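Local coordinates for hypothetical protein aq_1447 (Aquifex aeolicus, PDB 1YVU), which uses short single-stranded DNA guides to bind complementary RNA targets and cleaves the RNA with the help of divalent metal ions, at residues L533-A538 with E694-E699; T512-A517 with L688-I693; K25-I30 with L80-E85; F43-L48 with T67-L72; H156-F161 with N285-I290. All blocks are in the same frame, centred on the assembly; numbering follows the deposited sequence.

Interaction 1. Residues L533-A538 with E694-E699; sequences LTSYPA and EPIKKE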
# COMPACT_ATOMS: atom_id res chain seq x y z
N LEU A 533 18.33 5.89 -7.95
CA LEU A 533 17.23 5.43 -8.75
C LEU A 533 17.77 4.75 -10.00
O LEU A 533 18.45 5.39 -10.79
CB LEU A 533 16.38 6.64 -9.09
CG LEU A 533 15.08 6.56 -9.87
CD1 LEU A 533 14.15 5.50 -9.31
CD2 LEU A 533 14.41 7.93 -9.84
N THR A 534 17.52 3.44 -10.14
CA THR A 534 18.00 2.69 -11.29
C THR A 534 16.92 1.79 -11.80
O THR A 534 16.17 1.20 -11.02
CB THR A 534 19.14 1.71 -10.93
OG1 THR A 534 19.97 2.28 -9.94
CG2 THR A 534 20.01 1.37 -12.14
N SER A 535 16.89 1.65 -13.13
CA SER A 535 15.99 0.73 -13.81
C SER A 535 16.91 -0.46 -14.07
O SER A 535 18.10 -0.28 -14.35
CB SER A 535 15.51 1.31 -15.14
OG SER A 535 14.28 0.74 -15.56
N TYR A 536 16.39 -1.67 -13.89
CA TYR A 536 17.18 -2.87 -14.06
C TYR A 536 16.62 -3.79 -15.15
O TYR A 536 15.38 -3.86 -15.31
CB TYR A 536 17.25 -3.62 -12.72
CG TYR A 536 18.18 -3.03 -11.69
CD1 TYR A 536 17.67 -2.31 -10.59
CD2 TYR A 536 19.58 -3.18 -11.81
CE1 TYR A 536 18.53 -1.76 -9.64
CE2 TYR A 536 20.46 -2.62 -10.87
CZ TYR A 536 19.94 -1.92 -9.79
OH TYR A 536 20.81 -1.45 -8.86
N PRO A 537 17.50 -4.49 -15.92
CA PRO A 537 17.12 -5.43 -17.03
C PRO A 537 16.42 -6.73 -16.57
O PRO A 537 16.05 -6.88 -15.41
CB PRO A 537 18.47 -5.75 -17.69
CG PRO A 537 19.31 -4.58 -17.38
CD PRO A 537 18.96 -4.29 -15.95
N ALA A 538 16.28 -7.68 -17.50
CA ALA A 538 15.63 -8.96 -17.20
C ALA A 538 16.51 -10.17 -16.91
O ALA A 538 17.04 -10.80 -17.83
CB ALA A 538 14.60 -9.30 -18.31
N GLU A 694 12.78 4.76 -21.39
CA GLU A 694 14.22 4.74 -21.22
C GLU A 694 14.56 4.32 -19.81
O GLU A 694 13.77 4.50 -18.88
CB GLU A 694 14.79 6.11 -21.50
CG GLU A 694 14.34 6.64 -22.82
CD GLU A 694 15.34 7.53 -23.43
OE1 GLU A 694 16.53 7.17 -23.47
OE2 GLU A 694 14.93 8.60 -23.92
N PRO A 695 15.72 3.66 -19.65
CA PRO A 695 16.14 3.24 -18.32
C PRO A 695 16.88 4.36 -17.63
O PRO A 695 17.46 5.23 -18.29
CB PRO A 695 17.10 2.09 -18.62
CG PRO A 695 16.73 1.65 -19.96
CD PRO A 695 16.50 2.94 -20.65
N ILE A 696 16.84 4.35 -16.30
CA ILE A 696 17.54 5.34 -15.50
C ILE A 696 18.63 4.67 -14.71
O ILE A 696 18.66 3.45 -14.52
CB ILE A 696 16.64 6.11 -14.46
CG1 ILE A 696 15.16 5.76 -14.58
CG2 ILE A 696 16.87 7.60 -14.59
CD1 ILE A 696 14.72 4.68 -13.67
N LYS A 697 19.54 5.53 -14.27
CA LYS A 697 20.68 5.22 -13.43
C LYS A 697 21.00 6.65 -13.00
O LYS A 697 21.60 7.40 -13.77
CB LYS A 697 21.84 4.60 -14.22
CG LYS A 697 23.00 4.13 -13.33
CD LYS A 697 24.36 4.29 -14.03
CE LYS A 697 25.55 4.24 -13.07
NZ LYS A 697 25.72 5.46 -12.22
N LYS A 698 20.42 7.05 -11.86
CA LYS A 698 20.64 8.38 -11.30
C LYS A 698 20.87 8.34 -9.81
O LYS A 698 20.28 7.55 -9.07
CB LYS A 698 19.49 9.35 -11.59
CG LYS A 698 19.96 10.82 -11.65
CD LYS A 698 18.84 11.82 -11.39
CE LYS A 698 19.17 13.23 -11.94
NZ LYS A 698 17.99 14.18 -11.95
N GLU A 699 21.68 9.28 -9.38
CA GLU A 699 22.07 9.46 -8.01
C GLU A 699 21.92 10.97 -7.74
O GLU A 699 22.14 11.80 -8.62
CB GLU A 699 23.53 9.03 -7.88
CG GLU A 699 24.04 8.90 -6.46
CD GLU A 699 25.54 8.87 -6.37
OE1 GLU A 699 26.17 8.00 -7.01
OE2 GLU A 699 26.09 9.71 -5.64
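P695 opens the approach to strand 528-536 by laying its ring beside S535, with P695 CB 3.9 Å from S535 CB; lacking an N-H, proline suits this stretch just ahead of the strand. At I696 the backbone begins to pair. Its carbonyl O takes the N-H of S535 at 2.9 Å, the donor standing 41° out of the carbonyl plane, and it also meets the CA-H of T534. The I696 side chain reaches back with its tip, CD1 lying 3.8 Å from S535 CB and 4.3 Å from L533 CG. K697 and T534 form a non-hydrogen-bonded pair. Here T534 CG2 comes 4.2 Å from K697 CG and, on its own strand, lies over one face of the Y536 ring, toward its rim. K698 and L533 follow as a hydrogen-bonded pair, each N-H reaching the other's carbonyl O at 2.8 Å. The lysine chain, CG anti to the backbone N (chi1 -151°), runs extended and away from L533, as befits a charged end, whereas L533 turns inward to I685 and M689 of helix 682-690. The arrangement is an antiparallel edge pairing: strand 697-700 adds a border strand to the antiparallel strands of the RNase H fold of the PIWI domain.

Interaction 2. Residues T512-A517 with L688-I693; sequences TVNAVA and LMLRGI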
# COMPACT_ATOMS: atom_id res chain seq x y z
N THR A 512 10.20 -11.90 -14.35
CA THR A 512 10.42 -10.45 -14.39
C THR A 512 11.15 -9.83 -15.58
O THR A 512 12.33 -10.11 -15.84
CB THR A 512 11.11 -9.92 -13.09
OG1 THR A 512 10.56 -10.55 -11.93
CG2 THR A 512 10.92 -8.42 -12.96
N VAL A 513 10.44 -8.89 -16.20
CA VAL A 513 10.88 -8.12 -17.36
C VAL A 513 11.62 -6.84 -16.91
O VAL A 513 12.85 -6.82 -16.87
CB VAL A 513 9.65 -7.80 -18.26
CG1 VAL A 513 10.02 -6.89 -19.45
CG2 VAL A 513 9.06 -9.11 -18.76
N ASN A 514 10.86 -5.79 -16.59
CA ASN A 514 11.44 -4.53 -16.14
C ASN A 514 11.26 -4.39 -14.62
O ASN A 514 10.33 -4.95 -14.03
CB ASN A 514 10.81 -3.36 -16.92
CG ASN A 514 11.58 -2.04 -16.74
OD1 ASN A 514 12.73 -2.01 -16.28
ND2 ASN A 514 10.94 -0.94 -17.12
N ALA A 515 12.22 -3.66 -14.03
CA ALA A 515 12.29 -3.37 -12.59
C ALA A 515 13.03 -2.07 -12.32
O ALA A 515 14.00 -1.75 -12.98
CB ALA A 515 12.99 -4.50 -11.83
N VAL A 516 12.54 -1.33 -11.33
CA VAL A 516 13.12 -0.07 -10.91
C VAL A 516 13.31 -0.14 -9.39
O VAL A 516 12.39 -0.57 -8.66
CB VAL A 516 12.17 1.14 -11.25
CG1 VAL A 516 12.76 2.45 -10.73
CG2 VAL A 516 11.94 1.26 -12.76
N ALA A 517 14.48 0.30 -8.92
CA ALA A 517 14.82 0.35 -7.49
C ALA A 517 15.08 1.77 -7.06
O ALA A 517 15.87 2.48 -7.71
CB ALA A 517 16.06 -0.49 -7.18
N LEU A 688 6.42 4.89 -11.43
CA LEU A 688 6.38 5.96 -12.42
C LEU A 688 7.50 5.78 -13.45
O LEU A 688 7.32 5.99 -14.66
CB LEU A 688 6.54 7.30 -11.69
CG LEU A 688 6.40 8.62 -12.44
CD1 LEU A 688 4.97 8.93 -12.79
CD2 LEU A 688 6.95 9.70 -11.59
N MSE A 689 8.67 5.37 -12.95
CA MSE A 689 9.84 5.16 -13.77
C MSE A 689 9.69 3.91 -14.62
O MSE A 689 10.25 3.84 -15.71
CB MSE A 689 11.10 5.13 -12.90
CG MSE A 689 11.39 6.42 -12.12
SE MSE A 689 11.18 8.10 -13.08
CE MSE A 689 10.80 9.29 -11.59
N LEU A 690 8.91 2.95 -14.11
CA LEU A 690 8.58 1.67 -14.80
C LEU A 690 7.77 1.93 -16.10
O LEU A 690 7.99 1.26 -17.13
CB LEU A 690 7.72 0.77 -13.88
CG LEU A 690 8.29 -0.18 -12.83
CD1 LEU A 690 7.14 -0.89 -12.11
CD2 LEU A 690 9.22 -1.19 -13.48
N ARG A 691 6.87 2.92 -16.04
CA ARG A 691 6.03 3.37 -17.15
C ARG A 691 6.87 4.14 -18.20
O ARG A 691 6.33 4.69 -19.15
CB ARG A 691 4.91 4.30 -16.62
CG ARG A 691 3.95 3.67 -15.63
CD ARG A 691 2.82 4.60 -15.16
NE ARG A 691 1.89 3.86 -14.29
CZ ARG A 691 0.59 4.12 -14.12
NH1 ARG A 691 0.00 5.14 -14.76
NH2 ARG A 691 -0.15 3.32 -13.35
N GLY A 692 8.18 4.19 -17.99
CA GLY A 692 9.09 4.87 -18.90
C GLY A 692 9.41 4.06 -20.14
O GLY A 692 8.90 2.97 -20.34
N ILE A 693 10.25 4.63 -20.99
CA ILE A 693 10.66 4.02 -22.24
C ILE A 693 12.16 3.87 -22.15
O ILE A 693 12.75 3.00 -22.77
CB ILE A 693 10.25 4.93 -23.42
CG1 ILE A 693 8.89 4.50 -23.92
CG2 ILE A 693 11.27 5.00 -24.56
CD1 ILE A 693 8.17 5.61 -24.63
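L690 and V516 lie alongside one another, their side chains running in opposite senses, where the end of helix 682-690 meets strand 515-522. From CB of L690, chi1 of -85° sets CG beside the backbone N, where it lies 3.9 Å from V516 CG2. Beyond it, CD2 is 3.7 Å from V516 CG2, 3.9 Å from A515 CA and 4.0 Å from N514 ND2, so one methyl group touches three successive residues. Helix against strand in this way belongs to the RNase H fold of the PIWI domain, and the same helix carries D683, which with D502 binds the calcium ion in this crystal; the L690 side chain is about 8 Å from that ion. V516 suits its place because both branches are used. Its CG1 is anti to the backbone N (chi1 177°) and packs 3.8 Å from CB of M689, a selenomethionine in this crystal, whose selenium end leads away from the strand. N514 lies alongside L690, its amide next to CD2; its OD1 accepts a weak bond from the N-H of A515 at 2.8 Å, and a further weak one links it to S535 on strand 528-536.

Interaction 3. Residues K25-I30 with L80-E85; sequences KPTHEI and LKRVGE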
# COMPACT_ATOMS: atom_id res chain seq x y z
N LYS A 25 -2.24 -36.47 4.15
CA LYS A 25 -0.87 -36.11 3.76
C LYS A 25 -0.68 -36.57 2.30
O LYS A 25 -1.21 -37.63 1.92
CB LYS A 25 0.16 -36.78 4.69
CG LYS A 25 1.49 -36.01 4.81
CD LYS A 25 2.67 -36.94 5.11
CE LYS A 25 3.97 -36.16 5.26
NZ LYS A 25 5.14 -37.06 5.42
N PRO A 26 0.02 -35.76 1.44
CA PRO A 26 0.22 -36.16 0.03
C PRO A 26 1.15 -37.35 -0.12
O PRO A 26 1.96 -37.64 0.78
CB PRO A 26 0.84 -34.91 -0.61
CG PRO A 26 0.35 -33.80 0.26
CD PRO A 26 0.53 -34.38 1.62
N THR A 27 1.02 -38.07 -1.22
CA THR A 27 1.90 -39.20 -1.45
C THR A 27 3.13 -38.71 -2.23
O THR A 27 4.13 -39.42 -2.37
CB THR A 27 1.19 -40.37 -2.17
OG1 THR A 27 -0.23 -40.27 -1.96
CG2 THR A 27 1.63 -41.71 -1.61
N HIS A 28 3.05 -37.45 -2.67
CA HIS A 28 4.12 -36.79 -3.42
C HIS A 28 4.91 -35.82 -2.51
O HIS A 28 5.19 -36.15 -1.36
CB HIS A 28 3.59 -36.01 -4.65
CG HIS A 28 2.20 -36.35 -5.08
ND1 HIS A 28 1.90 -36.83 -6.33
CD2 HIS A 28 1.00 -36.17 -4.45
CE1 HIS A 28 0.60 -36.92 -6.48
NE2 HIS A 28 0.03 -36.53 -5.35
N GLU A 29 5.21 -34.62 -3.04
CA GLU A 29 6.01 -33.57 -2.35
C GLU A 29 5.30 -32.29 -1.86
O GLU A 29 4.08 -32.13 -1.96
CB GLU A 29 7.18 -33.15 -3.26
CG GLU A 29 8.07 -34.25 -3.84
CD GLU A 29 8.98 -33.76 -4.96
OE1 GLU A 29 8.66 -32.74 -5.63
OE2 GLU A 29 10.04 -34.40 -5.18
N ILE A 30 6.13 -31.36 -1.35
CA ILE A 30 5.72 -30.06 -0.82
C ILE A 30 5.97 -28.98 -1.89
O ILE A 30 7.09 -28.89 -2.42
CB ILE A 30 6.57 -29.65 0.47
CG1 ILE A 30 7.18 -30.89 1.16
CG2 ILE A 30 5.69 -28.88 1.45
CD1 ILE A 30 8.31 -30.58 2.18
N LEU A 80 -2.76 -36.45 -5.05
CA LEU A 80 -3.39 -37.47 -4.22
C LEU A 80 -2.90 -37.39 -2.78
O LEU A 80 -1.75 -37.01 -2.50
CB LEU A 80 -3.29 -38.88 -4.84
CG LEU A 80 -2.31 -40.00 -4.48
CD1 LEU A 80 -2.88 -41.32 -4.89
CD2 LEU A 80 -0.98 -39.82 -5.15
N LYS A 81 -3.84 -37.60 -1.87
CA LYS A 81 -3.59 -37.57 -0.44
C LYS A 81 -4.53 -38.49 0.29
O LYS A 81 -5.71 -38.58 -0.07
CB LYS A 81 -3.69 -36.14 0.10
CG LYS A 81 -4.58 -35.25 -0.67
CD LYS A 81 -4.48 -33.87 -0.22
CE LYS A 81 -5.80 -33.27 -0.52
NZ LYS A 81 -6.81 -33.93 0.36
N ARG A 82 -3.98 -39.19 1.30
CA ARG A 82 -4.74 -40.16 2.11
C ARG A 82 -4.53 -39.99 3.63
O ARG A 82 -4.33 -38.87 4.06
CB ARG A 82 -4.46 -41.60 1.61
CG ARG A 82 -3.05 -41.88 1.03
CD ARG A 82 -2.94 -43.27 0.34
NE ARG A 82 -2.35 -43.20 -1.01
CZ ARG A 82 -1.58 -44.14 -1.57
NH1 ARG A 82 -1.28 -45.26 -0.92
NH2 ARG A 82 -1.06 -43.93 -2.77
N VAL A 83 -4.56 -41.09 4.41
CA VAL A 83 -4.40 -41.20 5.90
C VAL A 83 -5.71 -40.96 6.67
O VAL A 83 -6.73 -40.57 6.08
CB VAL A 83 -3.20 -40.32 6.55
CG1 VAL A 83 -2.92 -40.73 8.04
CG2 VAL A 83 -1.90 -40.48 5.76
N GLY A 84 -5.66 -41.28 7.97
CA GLY A 84 -6.78 -41.12 8.87
C GLY A 84 -6.45 -40.34 10.15
O GLY A 84 -5.33 -39.88 10.34
N GLU A 85 -7.46 -40.29 11.02
CA GLU A 85 -7.53 -39.61 12.33
C GLU A 85 -6.41 -39.29 13.33
O GLU A 85 -5.39 -39.98 13.42
CB GLU A 85 -8.68 -40.22 13.14
CG GLU A 85 -10.05 -39.80 12.65
CD GLU A 85 -11.08 -40.90 12.76
OE1 GLU A 85 -11.21 -41.50 13.86
OE2 GLU A 85 -11.77 -41.16 11.74
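H28 NE2 takes the backbone N-H of L80 at 2.8 Å, a nearly straight bond (170°) with the donor 1° out of the ring plane. The carbonyl O of L80 is served as well: it accepts the N-H of T27 at 3.2 Å and meets the CA-H of P26. Further along, K25 and R82 form an antiparallel hydrogen-bonded pair, each N-H reaching the other's carbonyl O at 3.2 Å. Between these bonds P26 faces K81 in a non-hydrogen-bonded pair, where a proline, having no N-H, costs the pairing nothing; K81 bonds instead through its backbone to Y69 on strand 69-72. Among the side chains, T27 CG2 lies over one face of the R82 guanidinium, toward its rim and 3.7 Å from NH2, while T27 OG1 rests against L80 CG. L80 CD2 is also 3.4 Å from H28 NE2, the two side chains crossing at about a right angle. An alanine in place of L80 would probably leave T27 OG1 and the H28 ring without the apolar branch packed against them and open a gap there. As an acceptor, NE2 is likely to be the unprotonated nitrogen, consistent with a neutral imidazole that replaces a strand carbonyl where strand 25-26 has ended.

Interaction 4. Residues F43-L48 with T67-L72; sequences FLQTGL and TLYLTL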
# COMPACT_ATOMS: atom_id res chain seq x y z
N PHE A 43 -10.72 -28.51 1.34
CA PHE A 43 -11.93 -27.98 1.96
C PHE A 43 -13.14 -28.07 0.97
O PHE A 43 -14.25 -28.37 1.39
CB PHE A 43 -11.61 -26.55 2.47
CG PHE A 43 -12.81 -25.67 2.73
CD1 PHE A 43 -13.82 -26.05 3.64
CD2 PHE A 43 -12.94 -24.46 2.02
CE1 PHE A 43 -14.96 -25.24 3.84
CE2 PHE A 43 -14.08 -23.63 2.21
CZ PHE A 43 -15.09 -24.02 3.12
N LEU A 44 -12.90 -27.91 -0.33
CA LEU A 44 -13.99 -27.98 -1.32
C LEU A 44 -14.60 -29.37 -1.53
O LEU A 44 -15.83 -29.51 -1.51
CB LEU A 44 -13.54 -27.41 -2.66
CG LEU A 44 -13.28 -25.91 -2.84
CD1 LEU A 44 -13.10 -25.68 -4.33
CD2 LEU A 44 -14.44 -25.06 -2.31
N GLN A 45 -13.74 -30.38 -1.73
CA GLN A 45 -14.13 -31.78 -1.96
C GLN A 45 -14.70 -32.48 -0.72
O GLN A 45 -15.64 -33.28 -0.82
CB GLN A 45 -12.96 -32.59 -2.51
CG GLN A 45 -12.77 -32.40 -4.01
CD GLN A 45 -12.08 -33.57 -4.68
OE1 GLN A 45 -12.36 -34.74 -4.38
NE2 GLN A 45 -11.20 -33.26 -5.63
N THR A 46 -14.14 -32.11 0.43
CA THR A 46 -14.54 -32.62 1.75
C THR A 46 -15.82 -31.92 2.19
O THR A 46 -16.88 -32.55 2.30
CB THR A 46 -13.44 -32.33 2.83
OG1 THR A 46 -12.17 -32.82 2.38
CG2 THR A 46 -13.75 -33.00 4.12
N GLY A 47 -15.71 -30.62 2.41
CA GLY A 47 -16.84 -29.83 2.84
C GLY A 47 -16.67 -29.46 4.30
O GLY A 47 -17.53 -28.80 4.87
N LEU A 48 -15.57 -29.91 4.90
CA LEU A 48 -15.26 -29.64 6.30
C LEU A 48 -14.06 -28.72 6.39
O LEU A 48 -13.09 -28.91 5.64
CB LEU A 48 -14.94 -30.94 7.06
CG LEU A 48 -15.98 -32.06 7.20
CD1 LEU A 48 -15.30 -33.35 7.52
CD2 LEU A 48 -17.03 -31.73 8.25
N THR A 67 -11.10 -42.39 1.48
CA THR A 67 -9.90 -43.16 1.20
C THR A 67 -8.86 -42.18 0.67
O THR A 67 -8.05 -41.66 1.43
CB THR A 67 -10.17 -44.32 0.18
OG1 THR A 67 -11.48 -44.86 0.42
CG2 THR A 67 -9.16 -45.46 0.36
N LEU A 68 -8.96 -41.88 -0.63
CA LEU A 68 -8.05 -40.97 -1.34
C LEU A 68 -8.72 -39.72 -1.88
O LEU A 68 -9.91 -39.74 -2.24
CB LEU A 68 -7.38 -41.69 -2.51
CG LEU A 68 -6.52 -42.90 -2.18
CD1 LEU A 68 -7.11 -44.14 -2.83
CD2 LEU A 68 -5.13 -42.66 -2.65
N TYR A 69 -7.95 -38.64 -1.92
CA TYR A 69 -8.40 -37.35 -2.41
C TYR A 69 -7.60 -36.98 -3.64
O TYR A 69 -6.38 -36.82 -3.57
CB TYR A 69 -8.25 -36.31 -1.32
CG TYR A 69 -9.50 -36.13 -0.51
CD1 TYR A 69 -10.01 -37.18 0.28
CD2 TYR A 69 -10.24 -34.93 -0.58
CE1 TYR A 69 -11.24 -37.06 0.98
CE2 TYR A 69 -11.47 -34.79 0.12
CZ TYR A 69 -11.96 -35.86 0.89
OH TYR A 69 -13.16 -35.75 1.57
N LEU A 70 -8.30 -36.87 -4.76
CA LEU A 70 -7.69 -36.57 -6.05
C LEU A 70 -8.03 -35.15 -6.50
O LEU A 70 -8.77 -34.94 -7.46
CB LEU A 70 -8.11 -37.63 -7.10
CG LEU A 70 -8.03 -39.15 -6.81
CD1 LEU A 70 -8.94 -39.91 -7.76
CD2 LEU A 70 -6.60 -39.71 -6.85
N THR A 71 -7.49 -34.17 -5.79
CA THR A 71 -7.71 -32.76 -6.12
C THR A 71 -6.87 -32.33 -7.34
O THR A 71 -5.73 -32.76 -7.50
CB THR A 71 -7.45 -31.81 -4.88
OG1 THR A 71 -6.16 -32.04 -4.32
CG2 THR A 71 -8.49 -32.03 -3.81
N LEU A 72 -7.48 -31.56 -8.23
CA LEU A 72 -6.80 -31.08 -9.44
C LEU A 72 -6.57 -29.57 -9.34
O LEU A 72 -7.53 -28.82 -9.20
CB LEU A 72 -7.65 -31.40 -10.67
CG LEU A 72 -7.24 -30.84 -12.04
CD1 LEU A 72 -6.21 -31.75 -12.66
CD2 LEU A 72 -8.46 -30.72 -12.94
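Q45, in the last turn of helix 32-46, comes nearest to T71 of strand 69-72, the CA atoms of Q45 and T71 lying 7.7 Å apart, and the helix then closes with G47 N bonded to F43 O and a positive phi at G47 (107°), an angle that suits glycine since a side chain there would collide with the carbonyl O of T46. The gap is bridged by long side chains. Q45 puts CG anti to its carbonyl carbon (chi1 -81°) and runs extended to the strand, where NE2 gives a weak hydrogen bond to L70 O at 3.5 Å and touches T71 CG2 at the same distance; its amide thus meets both a polar and an apolar neighbour. Nearer the helix, Q45 CB approaches Y69 CE2 obliquely, at 3.7 Å. T46 and Y69 cross at about a right angle, with T46 CB 3.7 Å from Y69 OH and the N of T46 at the ring edge. The hydroxyl OG1 of T46 has its bond to V42 O within the helix. An alanine at Y69 would probably open a gap between the last turn of the helix and the strand, leaving Q45 CB and T46 without the ring. The Y69 ring also meets F24 and V63, and strand 69-72 pairs on through Y69 and T71 with strand 78-82, so that helix 32-46 packs against the small antiparallel sheet of the N-terminal domain.

Interaction 5. Residues H156-F161 with N285-I290; sequences HLDLKF and NLIRYI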
# COMPACT_ATOMS: atom_id res chain seq x y z
N HIS A 156 -8.53 -9.89 13.66
CA HIS A 156 -8.44 -8.59 13.06
C HIS A 156 -9.61 -8.62 12.08
O HIS A 156 -9.63 -9.44 11.14
CB HIS A 156 -7.11 -8.44 12.32
CG HIS A 156 -7.07 -7.27 11.39
ND1 HIS A 156 -7.99 -6.25 11.44
CD2 HIS A 156 -6.26 -7.00 10.34
CE1 HIS A 156 -7.76 -5.40 10.44
NE2 HIS A 156 -6.71 -5.84 9.77
N LEU A 157 -10.57 -7.73 12.33
CA LEU A 157 -11.75 -7.62 11.49
C LEU A 157 -12.05 -6.20 11.05
O LEU A 157 -12.15 -5.28 11.86
CB LEU A 157 -12.95 -8.24 12.21
CG LEU A 157 -14.38 -8.21 11.68
CD1 LEU A 157 -14.51 -8.58 10.22
CD2 LEU A 157 -15.16 -9.18 12.51
N ASP A 158 -12.20 -6.04 9.74
CA ASP A 158 -12.49 -4.74 9.16
C ASP A 158 -13.61 -4.84 8.13
O ASP A 158 -14.00 -5.94 7.72
CB ASP A 158 -11.22 -4.16 8.51
CG ASP A 158 -11.12 -2.63 8.65
OD1 ASP A 158 -12.16 -1.93 8.69
OD2 ASP A 158 -9.97 -2.15 8.71
N LEU A 159 -14.09 -3.66 7.74
CA LEU A 159 -15.14 -3.47 6.75
C LEU A 159 -14.73 -2.33 5.83
O LEU A 159 -14.57 -1.19 6.26
CB LEU A 159 -16.46 -3.13 7.43
CG LEU A 159 -17.63 -2.99 6.47
CD1 LEU A 159 -18.14 -4.35 6.05
CD2 LEU A 159 -18.72 -2.23 7.14
N LYS A 160 -14.49 -2.66 4.57
CA LYS A 160 -14.11 -1.65 3.60
C LYS A 160 -15.13 -1.63 2.47
O LYS A 160 -16.00 -2.50 2.43
CB LYS A 160 -12.66 -1.90 3.14
CG LYS A 160 -11.65 -1.64 4.28
CD LYS A 160 -10.20 -2.05 4.00
CE LYS A 160 -9.34 -1.80 5.25
NZ LYS A 160 -7.89 -2.09 5.08
N PHE A 161 -15.12 -0.59 1.63
CA PHE A 161 -16.07 -0.49 0.51
C PHE A 161 -15.39 -0.50 -0.84
O PHE A 161 -14.65 0.42 -1.19
CB PHE A 161 -16.97 0.75 0.61
CG PHE A 161 -17.98 0.66 1.72
CD1 PHE A 161 -17.70 1.22 2.98
CD2 PHE A 161 -19.19 -0.02 1.53
CE1 PHE A 161 -18.61 1.08 4.05
CE2 PHE A 161 -20.12 -0.16 2.60
CZ PHE A 161 -19.82 0.39 3.86
N ASN A 285 -18.96 0.35 15.30
CA ASN A 285 -20.25 -0.26 15.68
C ASN A 285 -20.75 -1.28 14.68
O ASN A 285 -21.48 -2.21 15.05
CB ASN A 285 -21.31 0.81 15.95
CG ASN A 285 -20.98 1.67 17.17
OD1 ASN A 285 -21.73 2.59 17.47
ND2 ASN A 285 -19.85 1.42 17.83
N LEU A 286 -20.29 -1.12 13.44
CA LEU A 286 -20.62 -2.00 12.33
C LEU A 286 -19.81 -3.27 12.48
O LEU A 286 -20.36 -4.35 12.43
CB LEU A 286 -20.27 -1.33 11.00
CG LEU A 286 -21.19 -1.46 9.79
CD1 LEU A 286 -22.37 -2.39 10.04
CD2 LEU A 286 -21.60 -0.06 9.36
N ILE A 287 -18.50 -3.11 12.70
CA ILE A 287 -17.59 -4.23 12.95
C ILE A 287 -18.20 -4.98 14.14
O ILE A 287 -18.36 -6.19 14.06
CB ILE A 287 -16.18 -3.72 13.28
CG1 ILE A 287 -15.51 -3.25 12.00
CG2 ILE A 287 -15.33 -4.75 14.06
CD1 ILE A 287 -14.36 -2.32 12.28
N ARG A 288 -18.66 -4.22 15.15
CA ARG A 288 -19.30 -4.77 16.36
C ARG A 288 -20.59 -5.48 15.98
O ARG A 288 -20.96 -6.42 16.65
CB ARG A 288 -19.61 -3.71 17.42
CG ARG A 288 -18.42 -3.20 18.22
CD ARG A 288 -18.82 -2.02 19.11
NE ARG A 288 -17.67 -1.30 19.63
CZ ARG A 288 -17.53 -0.87 20.88
NH1 ARG A 288 -18.49 -1.08 21.79
NH2 ARG A 288 -16.41 -0.28 21.26
N TYR A 289 -21.24 -5.08 14.90
CA TYR A 289 -22.47 -5.76 14.50
C TYR A 289 -22.14 -7.06 13.75
O TYR A 289 -22.85 -8.05 13.90
CB TYR A 289 -23.36 -4.83 13.65
CG TYR A 289 -24.76 -5.37 13.33
CD1 TYR A 289 -25.77 -5.45 14.33
CD2 TYR A 289 -25.09 -5.77 12.01
CE1 TYR A 289 -27.10 -5.93 14.00
CE2 TYR A 289 -26.40 -6.23 11.67
CZ TYR A 289 -27.40 -6.31 12.66
OH TYR A 289 -28.67 -6.75 12.31
N ILE A 290 -21.03 -7.07 13.01
CA ILE A 290 -20.59 -8.24 12.24
C ILE A 290 -20.16 -9.37 13.17
O ILE A 290 -20.48 -10.55 12.93
CB ILE A 290 -19.41 -7.87 11.31
CG1 ILE A 290 -19.75 -6.62 10.50
CG2 ILE A 290 -19.10 -9.00 10.33
CD1 ILE A 290 -18.62 -6.01 9.72
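L159 forks between two residues one helical turn apart: its CD2 is 3.7 Å from L286 CG and its CD1 4.1 Å from I290 CD1. With CG anti to the backbone N (chi1 -177°), the branch point stands off the strand toward the helix, and the two methyls divide from there. Two residues earlier, L157 points to the helix as well, its CG 4.3 Å from I287 CG2, while I287 CD1 lies 3.7 Å from L157 O. Branched aliphatic chains suit this buried seam, where the axes of 156-161 and 285-290 pass 8.3 Å apart at 117°. Between the leucines, D158 points away from the helix. Its OD1 accepts the N-H of L159 at 2.8 Å and also forms a salt bridge with R605, so the buried carboxylate has charge-matched company and holds the backbone N-H of L159. Strand 153-165 belongs to linker L1 and helix 280-299 to linker L2; the strand sits between strands 134-147 and 9-14, and I290 also touches F114 of helix 110-126.

In the fold
From the N terminus, interaction 3 opens first at strand 25-26 and closes at residues 80-85; interaction 4 opens and closes within that loop, and the two share the sheet formed by strands 25-26, 78-82 and 69-72. Both lie in the N-terminal domain. Interaction 5 comes next in series, joining linker L1 to linker L2, and the loop it closes contains the PAZ domain. The last two belong to the PIWI domain: interaction 2 opens at 512-517 and interaction 1 at 533-538, then they close in the same order at 688-693 and 694-699, so they cross. Strands 515-522 and 528-536 are neighbours; the centres of interactions 2 and 1 lie about 37 Å and 43 Å from that of interaction 5.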